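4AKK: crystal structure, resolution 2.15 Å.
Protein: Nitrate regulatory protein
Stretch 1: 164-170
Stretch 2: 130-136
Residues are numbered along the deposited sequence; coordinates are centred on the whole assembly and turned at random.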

# COMPACT_ATOMS: atom_id res chain seq x y z
N ARG A 164 -11.01 2.61 -17.02
CA ARG A 164 -10.12 2.14 -15.95
C ARG A 164 -8.66 2.02 -16.39
O ARG A 164 -7.74 2.36 -15.64
CB ARG A 164 -10.62 0.80 -15.40
CG ARG A 164 -9.63 0.11 -14.46
CD ARG A 164 -10.28 -1.06 -13.75
NE ARG A 164 -10.93 -1.96 -14.70
CZ ARG A 164 -10.33 -3.00 -15.26
NH1 ARG A 164 -9.07 -3.30 -14.94
NH2 ARG A 164 -11.00 -3.76 -16.11
N HIS A 165 -8.43 1.52 -17.60
CA HIS A 165 -7.07 1.42 -18.13
C HIS A 165 -6.46 2.78 -18.44
O HIS A 165 -5.26 2.96 -18.35
CB HIS A 165 -7.03 0.52 -19.35
CG HIS A 165 -7.35 -0.91 -19.03
ND1 HIS A 165 -6.82 -1.75 -18.11
CD2 HIS A 165 -8.36 -1.61 -19.65
CE1 HIS A 165 -7.50 -2.94 -18.21
NE2 HIS A 165 -8.42 -2.83 -19.15
N LEU A 166 -7.30 3.75 -18.80
CA LEU A 166 -6.82 5.10 -19.05
C LEU A 166 -6.38 5.71 -17.74
O LEU A 166 -5.30 6.28 -17.65
CB LEU A 166 -7.92 5.96 -19.70
CG LEU A 166 -8.13 5.68 -21.18
CD1 LEU A 166 -9.40 6.36 -21.67
CD2 LEU A 166 -6.91 6.13 -21.98
N LEU A 167 -7.22 5.56 -16.72
CA LEU A 167 -6.94 6.05 -15.38
C LEU A 167 -5.69 5.42 -14.76
O LEU A 167 -4.96 6.09 -14.04
CB LEU A 167 -8.14 5.82 -14.46
CG LEU A 167 -9.36 6.70 -14.70
CD1 LEU A 167 -10.44 6.42 -13.67
CD2 LEU A 167 -8.97 8.17 -14.68
N ASN A 168 -5.47 4.14 -15.04
CA ASN A 168 -4.30 3.42 -14.51
C ASN A 168 -2.99 3.97 -15.06
O ASN A 168 -1.93 3.68 -14.53
CB ASN A 168 -4.38 1.91 -14.80
CG ASN A 168 -5.48 1.20 -14.01
OD1 ASN A 168 -6.02 1.74 -13.05
ND2 ASN A 168 -5.82 -0.02 -14.44
N ILE A 169 -3.05 4.76 -16.12
CA ILE A 169 -1.83 5.38 -16.60
C ILE A 169 -1.32 6.41 -15.59
O ILE A 169 -0.13 6.55 -15.39
CB ILE A 169 -2.00 6.07 -17.96
CG1 ILE A 169 -2.35 5.04 -19.05
CG2 ILE A 169 -0.74 6.86 -18.30
CD1 ILE A 169 -2.75 5.67 -20.37
N VAL A 170 -2.25 7.11 -14.94
CA VAL A 170 -1.90 8.29 -14.13
C VAL A 170 -0.94 8.04 -12.96
O VAL A 170 0.07 8.72 -12.85
CB VAL A 170 -3.16 9.02 -13.62
CG1 VAL A 170 -2.77 10.20 -12.75
CG2 VAL A 170 -4.00 9.49 -14.80
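Stretch 2 (130-136) CAVWYLP

Stretch 2 packs against stretch 1 as helix on helix. In residues 130-134 phi runs from -60° to -82° and psi from -52° to -22°, all in the helical region, although the backbone bonds in this stretch are weak, as in Leu-135 N to Ala-131 O at 3.4 Å. In stretch 1 the corresponding bond from Asn-168 N to Arg-164 O is a firmer 2.9 Å. The backbones come nearest at His-165 and Ala-131, whose CA atoms are 4.8 Å apart. So close an approach is compatible with the methyl side chain of Ala-131: its CB lies 3.6 Å from His-165 O and 4.1 Å from His-165 CB.

Around this point the side chains are arranged by their rotamers. His-165 points its CA-to-CB bond toward stretch 2, and chi1 of -66° (m) with chi2 of -53° places its ring where Cys-130 and Tyr-134 both approach it from the same side, Cys-130 SG over the face and the Tyr-134 ring displaced laterally. Cys-130, with chi1 at -161° (t), sets SG 3.8 Å from the His-165 ring centroid and 24° off the normal; the closest atoms are Cys-130 SG and His-165 ND1, at 3.5 Å. Tyr-134, at chi1 -72° (m) and chi2 -84°, brings its ring nearly parallel to that of His-165, with planes at 11°. The centroids are 4.7 Å apart, but the rings are slid so that they barely overlap, and Tyr-134 CE2 to His-165 NE2 is 3.3 Å. No direct hydrogen bond joins the stretches; instead, one water bridges Tyr-134 OH (2.7 Å from its oxygen) and His-165 NE2 (3.0 Å from the same oxygen).

The apolar contacts depend on extended side chains. Leu-166, Ile-169 and Leu-135 all leave the backbone sideways, yet their mt rotamers bring their ends nearer the opposing stretch. Leu-166 CD2 and Ile-169 CD1 approach Ala-131 CB at 3.9 and 3.8 Å, while Leu-166 CD1 meets Leu-135 CD2 at 4.4 Å. Val-132 points away.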

# COMPACT_ATOMS: atom_id res chain seq x y z
N CYS A 130 -1.85 -1.14 -22.79
CA CYS A 130 -3.13 -1.70 -22.34
C CYS A 130 -4.28 -0.76 -22.68
O CYS A 130 -5.27 -1.17 -23.29
CB CYS A 130 -3.07 -1.95 -20.84
SG CYS A 130 -4.29 -3.09 -20.18
N ALA A 131 -4.16 0.50 -22.28
CA ALA A 131 -5.18 1.51 -22.55
C ALA A 131 -5.41 1.70 -24.05
O ALA A 131 -6.55 1.76 -24.51
CB ALA A 131 -4.80 2.84 -21.89
N VAL A 132 -4.33 1.78 -24.82
CA VAL A 132 -4.43 1.94 -26.27
C VAL A 132 -4.97 0.69 -26.98
O VAL A 132 -5.49 0.77 -28.09
CB VAL A 132 -3.08 2.37 -26.87
CG1 VAL A 132 -3.07 2.20 -28.38
CG2 VAL A 132 -2.79 3.82 -26.50
N TRP A 133 -4.83 -0.47 -26.34
CA TRP A 133 -5.33 -1.73 -26.91
C TRP A 133 -6.85 -1.74 -27.00
O TRP A 133 -7.41 -2.22 -27.99
CB TRP A 133 -4.83 -2.92 -26.09
CG TRP A 133 -5.43 -4.24 -26.47
CD1 TRP A 133 -6.68 -4.69 -26.14
CD2 TRP A 133 -4.81 -5.28 -27.23
NE1 TRP A 133 -6.87 -5.95 -26.66
CE2 TRP A 133 -5.74 -6.33 -27.33
CE3 TRP A 133 -3.56 -5.42 -27.83
CZ2 TRP A 133 -5.46 -7.51 -28.01
CZ3 TRP A 133 -3.28 -6.60 -28.51
CH2 TRP A 133 -4.22 -7.63 -28.60
N TYR A 134 -7.51 -1.21 -25.98
CA TYR A 134 -8.97 -1.20 -25.94
C TYR A 134 -9.62 -0.06 -26.72
O TYR A 134 -10.77 -0.17 -27.12
CB TYR A 134 -9.46 -1.12 -24.49
CG TYR A 134 -9.27 -2.40 -23.73
CD1 TYR A 134 -10.20 -3.43 -23.82
CD2 TYR A 134 -8.15 -2.59 -22.93
CE1 TYR A 134 -10.01 -4.62 -23.13
CE2 TYR A 134 -7.96 -3.76 -22.24
CZ TYR A 134 -8.89 -4.77 -22.34
OH TYR A 134 -8.70 -5.94 -21.64
N LEU A 135 -8.89 1.04 -26.93
CA LEU A 135 -9.48 2.20 -27.58
C LEU A 135 -10.13 1.93 -28.94
O LEU A 135 -11.23 2.42 -29.20
CB LEU A 135 -8.48 3.36 -27.66
CG LEU A 135 -8.22 4.01 -26.30
CD1 LEU A 135 -7.16 5.11 -26.40
CD2 LEU A 135 -9.51 4.57 -25.72
N PRO A 136 -9.47 1.15 -29.81
CA PRO A 136 -10.06 0.89 -31.14
C PRO A 136 -11.34 0.07 -31.10
O PRO A 136 -11.98 -0.11 -32.13
CB PRO A 136 -8.96 0.09 -31.86
CG PRO A 136 -7.71 0.36 -31.10
CD PRO A 136 -8.13 0.55 -29.68
O HOH W 1 -9.23 -5.74 -18.98